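Local structure of chain length determinant protein (Shigella flexneri, 4ZM5) at residues Lys5-Gln19 and Ala226-Asp240. The protein probably regulates the length of the O-antigen chains of lipopolysaccharide, as a membrane-associated polysaccharide chain-length determinant. The protein carries 1 engineered substitution. Residues are numbered along the deposited sequence; the frame is centred on the assembly and turned at random.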
# COMPACT_ATOMS: atom_id res chain seq x y z
N LYS B 5 -7.91 5.63 -46.56
CA LYS B 5 -7.29 4.70 -47.49
C LYS B 5 -6.82 3.37 -46.81
O LYS B 5 -7.56 2.39 -46.91
CB LYS B 5 -6.15 5.37 -48.27
CG LYS B 5 -6.61 5.83 -49.63
CD LYS B 5 -5.71 6.86 -50.24
CE LYS B 5 -6.33 7.35 -51.52
NZ LYS B 5 -5.60 8.51 -52.08
N TRP B 6 -5.62 3.29 -46.15
CA TRP B 6 -5.17 2.00 -45.54
C TRP B 6 -5.16 2.08 -44.02
O TRP B 6 -4.59 3.01 -43.45
CB TRP B 6 -3.76 1.60 -46.04
CG TRP B 6 -3.62 1.50 -47.53
CD1 TRP B 6 -3.58 2.53 -48.42
CD2 TRP B 6 -3.45 0.30 -48.30
NE1 TRP B 6 -3.40 2.05 -49.69
CE2 TRP B 6 -3.31 0.69 -49.65
CE3 TRP B 6 -3.41 -1.07 -47.97
CZ2 TRP B 6 -3.14 -0.25 -50.68
CZ3 TRP B 6 -3.18 -1.98 -48.99
CH2 TRP B 6 -3.09 -1.58 -50.33
N THR B 7 -5.80 1.10 -43.35
CA THR B 7 -5.88 1.08 -41.89
C THR B 7 -4.96 -0.00 -41.28
O THR B 7 -5.06 -1.19 -41.60
CB THR B 7 -7.35 0.91 -41.40
OG1 THR B 7 -8.14 1.95 -41.94
CG2 THR B 7 -7.49 0.99 -39.88
N SER B 8 -4.08 0.44 -40.38
CA SER B 8 -3.23 -0.44 -39.59
C SER B 8 -3.81 -0.52 -38.19
O SER B 8 -4.21 0.50 -37.62
CB SER B 8 -1.80 0.06 -39.53
OG SER B 8 -1.01 -0.84 -38.77
N THR B 9 -3.90 -1.74 -37.66
CA THR B 9 -4.52 -1.98 -36.37
C THR B 9 -3.57 -2.74 -35.45
O THR B 9 -2.81 -3.61 -35.90
CB THR B 9 -5.84 -2.76 -36.57
OG1 THR B 9 -6.68 -2.03 -37.43
CG2 THR B 9 -6.60 -2.97 -35.29
N ALA B 10 -3.65 -2.41 -34.16
CA ALA B 10 -2.94 -3.07 -33.07
C ALA B 10 -3.91 -3.25 -31.90
O ALA B 10 -4.85 -2.46 -31.75
CB ALA B 10 -1.72 -2.27 -32.65
N ILE B 11 -3.74 -4.33 -31.12
CA ILE B 11 -4.57 -4.57 -29.94
C ILE B 11 -3.64 -4.67 -28.76
O ILE B 11 -2.71 -5.47 -28.74
CB ILE B 11 -5.55 -5.77 -30.05
CG1 ILE B 11 -6.50 -5.58 -31.25
CG2 ILE B 11 -6.34 -5.92 -28.75
CD1 ILE B 11 -7.26 -6.79 -31.69
N ILE B 12 -3.91 -3.84 -27.78
CA ILE B 12 -3.09 -3.71 -26.59
C ILE B 12 -3.93 -3.94 -25.32
O ILE B 12 -5.12 -3.60 -25.30
CB ILE B 12 -2.46 -2.29 -26.71
CG1 ILE B 12 -1.06 -2.39 -27.33
CG2 ILE B 12 -2.54 -1.40 -25.47
CD1 ILE B 12 -0.52 -1.07 -27.99
N THR B 13 -3.34 -4.61 -24.31
CA THR B 13 -4.04 -4.84 -23.03
C THR B 13 -3.06 -4.56 -21.87
O THR B 13 -1.92 -4.14 -22.10
CB THR B 13 -4.75 -6.21 -22.96
OG1 THR B 13 -5.68 -6.18 -21.87
CG2 THR B 13 -3.80 -7.38 -22.79
N GLN B 14 -3.54 -4.77 -20.64
CA GLN B 14 -2.74 -4.57 -19.44
C GLN B 14 -1.51 -5.46 -19.46
O GLN B 14 -1.55 -6.56 -20.04
CB GLN B 14 -3.58 -4.83 -18.16
CG GLN B 14 -4.04 -6.27 -17.96
CD GLN B 14 -5.07 -6.43 -16.87
OE1 GLN B 14 -5.45 -5.48 -16.18
NE2 GLN B 14 -5.57 -7.63 -16.72
N PRO B 15 -0.41 -5.00 -18.87
CA PRO B 15 0.77 -5.86 -18.84
C PRO B 15 0.54 -7.09 -17.95
O PRO B 15 -0.36 -7.06 -17.10
CB PRO B 15 1.85 -4.92 -18.29
CG PRO B 15 1.10 -3.90 -17.50
CD PRO B 15 -0.20 -3.72 -18.18
N ASP B 16 1.33 -8.16 -18.15
CA ASP B 16 1.29 -9.41 -17.36
C ASP B 16 1.94 -9.20 -15.99
O ASP B 16 2.75 -8.28 -15.86
CB ASP B 16 2.06 -10.54 -18.08
CG ASP B 16 1.37 -11.17 -19.25
OD1 ASP B 16 0.11 -11.22 -19.25
OD2 ASP B 16 2.08 -11.68 -20.16
N VAL B 17 1.65 -10.10 -15.02
CA VAL B 17 2.22 -10.08 -13.66
C VAL B 17 3.75 -10.16 -13.77
O VAL B 17 4.44 -9.47 -13.02
CB VAL B 17 1.61 -11.22 -12.78
CG1 VAL B 17 2.17 -11.23 -11.36
CG2 VAL B 17 0.08 -11.13 -12.75
N GLY B 18 4.23 -10.93 -14.74
CA GLY B 18 5.66 -11.08 -14.97
C GLY B 18 6.33 -9.80 -15.41
O GLY B 18 7.42 -9.45 -14.94
N GLN B 19 5.65 -9.08 -16.31
CA GLN B 19 6.12 -7.79 -16.84
C GLN B 19 6.12 -6.69 -15.76
O GLN B 19 6.88 -5.72 -15.85
CB GLN B 19 5.21 -7.34 -17.99
CG GLN B 19 5.32 -8.12 -19.29
CD GLN B 19 4.29 -7.65 -20.29
OE1 GLN B 19 3.11 -7.97 -20.20
NE2 GLN B 19 4.72 -6.85 -21.26
N ALA B 226 4.06 -0.92 -19.59
CA ALA B 226 2.76 -0.31 -19.28
C ALA B 226 1.62 -1.02 -20.07
O ALA B 226 0.44 -0.77 -19.83
CB ALA B 226 2.79 1.18 -19.57
N TYR B 227 1.99 -1.92 -20.97
CA TYR B 227 1.05 -2.68 -21.78
C TYR B 227 1.66 -3.99 -22.26
O TYR B 227 2.84 -4.27 -22.02
CB TYR B 227 0.56 -1.84 -22.99
CG TYR B 227 1.65 -1.53 -24.00
CD1 TYR B 227 2.54 -0.48 -23.78
CD2 TYR B 227 1.79 -2.28 -25.17
CE1 TYR B 227 3.56 -0.20 -24.69
CE2 TYR B 227 2.79 -2.00 -26.09
CZ TYR B 227 3.67 -0.95 -25.85
OH TYR B 227 4.67 -0.66 -26.74
N ARG B 228 0.84 -4.79 -22.93
CA ARG B 228 1.15 -6.08 -23.52
C ARG B 228 0.42 -6.12 -24.84
O ARG B 228 -0.75 -5.72 -24.90
CB ARG B 228 0.72 -7.22 -22.58
CG ARG B 228 0.81 -8.59 -23.20
CD ARG B 228 0.42 -9.69 -22.24
NE ARG B 228 -1.03 -9.88 -22.11
CZ ARG B 228 -1.80 -10.53 -22.98
NH1 ARG B 228 -1.30 -10.98 -24.13
NH2 ARG B 228 -3.08 -10.72 -22.72
N TYR B 229 1.09 -6.56 -25.91
CA TYR B 229 0.42 -6.66 -27.19
C TYR B 229 -0.39 -7.92 -27.26
O TYR B 229 0.08 -8.99 -26.87
CB TYR B 229 1.41 -6.66 -28.37
CG TYR B 229 1.94 -5.32 -28.81
CD1 TYR B 229 1.13 -4.40 -29.48
CD2 TYR B 229 3.30 -5.01 -28.69
CE1 TYR B 229 1.64 -3.19 -29.95
CE2 TYR B 229 3.81 -3.80 -29.14
CZ TYR B 229 2.98 -2.90 -29.78
OH TYR B 229 3.52 -1.73 -30.25
N VAL B 230 -1.60 -7.79 -27.77
CA VAL B 230 -2.47 -8.90 -28.08
C VAL B 230 -2.18 -9.17 -29.57
O VAL B 230 -2.02 -10.32 -29.99
CB VAL B 230 -3.95 -8.60 -27.76
CG1 VAL B 230 -4.87 -9.65 -28.38
CG2 VAL B 230 -4.19 -8.52 -26.27
N MET B 231 -2.03 -8.06 -30.33
CA MET B 231 -1.74 -8.02 -31.76
C MET B 231 -0.90 -6.77 -32.07
O MET B 231 -1.33 -5.65 -31.78
CB MET B 231 -3.06 -8.01 -32.55
CG MET B 231 -2.91 -8.20 -34.03
SD MET B 231 -4.50 -8.02 -34.86
CE MET B 231 -4.74 -6.27 -34.70
N LYS B 232 0.29 -6.97 -32.67
CA LYS B 232 1.18 -5.86 -33.07
C LYS B 232 0.60 -5.12 -34.30
O LYS B 232 -0.28 -5.70 -34.93
CB LYS B 232 2.59 -6.39 -33.35
CG LYS B 232 3.21 -7.04 -32.10
CD LYS B 232 4.70 -7.14 -32.22
CE LYS B 232 5.34 -7.67 -30.98
NZ LYS B 232 6.83 -7.53 -31.02
N PRO B 233 1.02 -3.86 -34.66
CA PRO B 233 0.39 -3.19 -35.83
C PRO B 233 0.41 -4.05 -37.10
O PRO B 233 1.45 -4.60 -37.48
CB PRO B 233 1.21 -1.91 -36.01
CG PRO B 233 1.76 -1.63 -34.68
CD PRO B 233 2.03 -2.98 -34.04
N THR B 234 -0.78 -4.23 -37.69
CA THR B 234 -0.95 -5.04 -38.90
C THR B 234 -0.47 -4.32 -40.14
O THR B 234 -0.42 -3.09 -40.18
CB THR B 234 -2.42 -5.43 -39.13
OG1 THR B 234 -3.23 -4.27 -39.30
CG2 THR B 234 -2.97 -6.35 -38.07
N LEU B 235 -0.14 -5.11 -41.16
CA LEU B 235 0.18 -4.65 -42.49
C LEU B 235 -1.09 -4.91 -43.32
O LEU B 235 -1.38 -6.08 -43.60
CB LEU B 235 1.43 -5.38 -43.05
CG LEU B 235 1.93 -4.93 -44.42
CD1 LEU B 235 2.58 -3.57 -44.34
CD2 LEU B 235 2.92 -5.92 -44.96
N PRO B 236 -1.93 -3.87 -43.60
CA PRO B 236 -3.18 -4.13 -44.35
C PRO B 236 -2.88 -4.68 -45.75
O PRO B 236 -2.02 -4.17 -46.47
CB PRO B 236 -3.88 -2.76 -44.39
CG PRO B 236 -2.82 -1.76 -44.10
CD PRO B 236 -1.79 -2.44 -43.25
N ILE B 237 -3.56 -5.78 -46.11
CA ILE B 237 -3.38 -6.49 -47.37
C ILE B 237 -4.10 -5.72 -48.50
O ILE B 237 -3.69 -5.82 -49.66
CB ILE B 237 -3.85 -7.97 -47.21
CG1 ILE B 237 -3.17 -8.91 -48.21
CG2 ILE B 237 -5.39 -8.13 -47.19
CD1 ILE B 237 -3.18 -10.42 -47.81
N ARG B 238 -5.13 -4.93 -48.15
CA ARG B 238 -5.92 -4.15 -49.10
C ARG B 238 -6.44 -2.85 -48.44
O ARG B 238 -6.46 -2.74 -47.21
CB ARG B 238 -7.07 -4.99 -49.70
CG ARG B 238 -8.21 -5.28 -48.75
CD ARG B 238 -9.23 -6.24 -49.33
NE ARG B 238 -8.75 -7.61 -49.52
CZ ARG B 238 -8.59 -8.52 -48.56
NH1 ARG B 238 -8.81 -8.19 -47.28
NH2 ARG B 238 -8.15 -9.74 -48.85
N ARG B 239 -6.78 -1.84 -49.28
CA ARG B 239 -7.32 -0.52 -48.92
C ARG B 239 -8.67 -0.64 -48.18
O ARG B 239 -9.23 -1.73 -48.09
CB ARG B 239 -7.50 0.31 -50.21
CG ARG B 239 -6.94 1.73 -50.13
CD ARG B 239 -7.25 2.57 -51.37
NE ARG B 239 -6.32 2.33 -52.47
CZ ARG B 239 -5.24 3.07 -52.74
NH1 ARG B 239 -4.93 4.10 -51.97
NH2 ARG B 239 -4.45 2.77 -53.76
N ASP B 240 -9.20 0.49 -47.64
CA ASP B 240 -10.51 0.51 -46.97
C ASP B 240 -11.62 0.92 -47.94
O ASP B 240 -11.43 1.88 -48.70
CB ASP B 240 -10.52 1.45 -45.75
CG ASP B 240 -9.39 1.32 -44.74
OD1 ASP B 240 -8.87 2.36 -44.32
OD2 ASP B 240 -9.06 0.18 -44.36
O HOH W 1 -6.81 -1.29 -44.77
O HOH W 2 -2.16 -9.25 -19.34
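A classic beta bulge marks the antiparallel pairing of strand 6-13 with the returning chain 226-240, which brings the two ends of the modelled chain together along one border of its four-stranded sheet. At the bulge Val230 and Met231 both face Ile11, whose carbonyl O accepts two bonds, from Val230 N at 2.7 Å and, in the carbonyl plane, from Met231 N at 3.1 Å. The beta-branched Ile11 suits this doubled position: its CG2 meets Val230 CB while CG1 packs against Met231 CE. Met231, flexible and unbranched, bends at its thioether (chi3 72°) and lays that methyl beside Thr9. On the face opposite Ile11 and Met231, Ile12 CD1 reaches Tyr229 CE1 at 3.6 Å, the two side chains running alongside each other, and helix 91-159 receives Tyr229 at Ile102.

Beyond Pro233, which has no N-H to offer, Thr234 continues the link with its hydroxyl and its backbone: Thr9 N bonds to Thr234 OG1 at 3.1 Å, and Thr234 N bonds to Thr9 O. Near the termini, Arg239 CG sits over the five-membered ring of Trp6 in a CH-pi contact, 3.8 Å from the centroid, although Arg239 is poorly ordered. Asp240, with a short side chain, accepts from Thr7 OG1 through OD1, while its OD2 shares a water with Thr7 N and Arg238 O.

At the far end Asp16 OD1 and Arg228 NE form a charge-only salt bridge of 3.4 Å; Arg48 and Lys115 of the second subunit also pair with Asp16. One guanidinium face of Arg228 is met by Thr13, with CG2 3.4 Å from NH2.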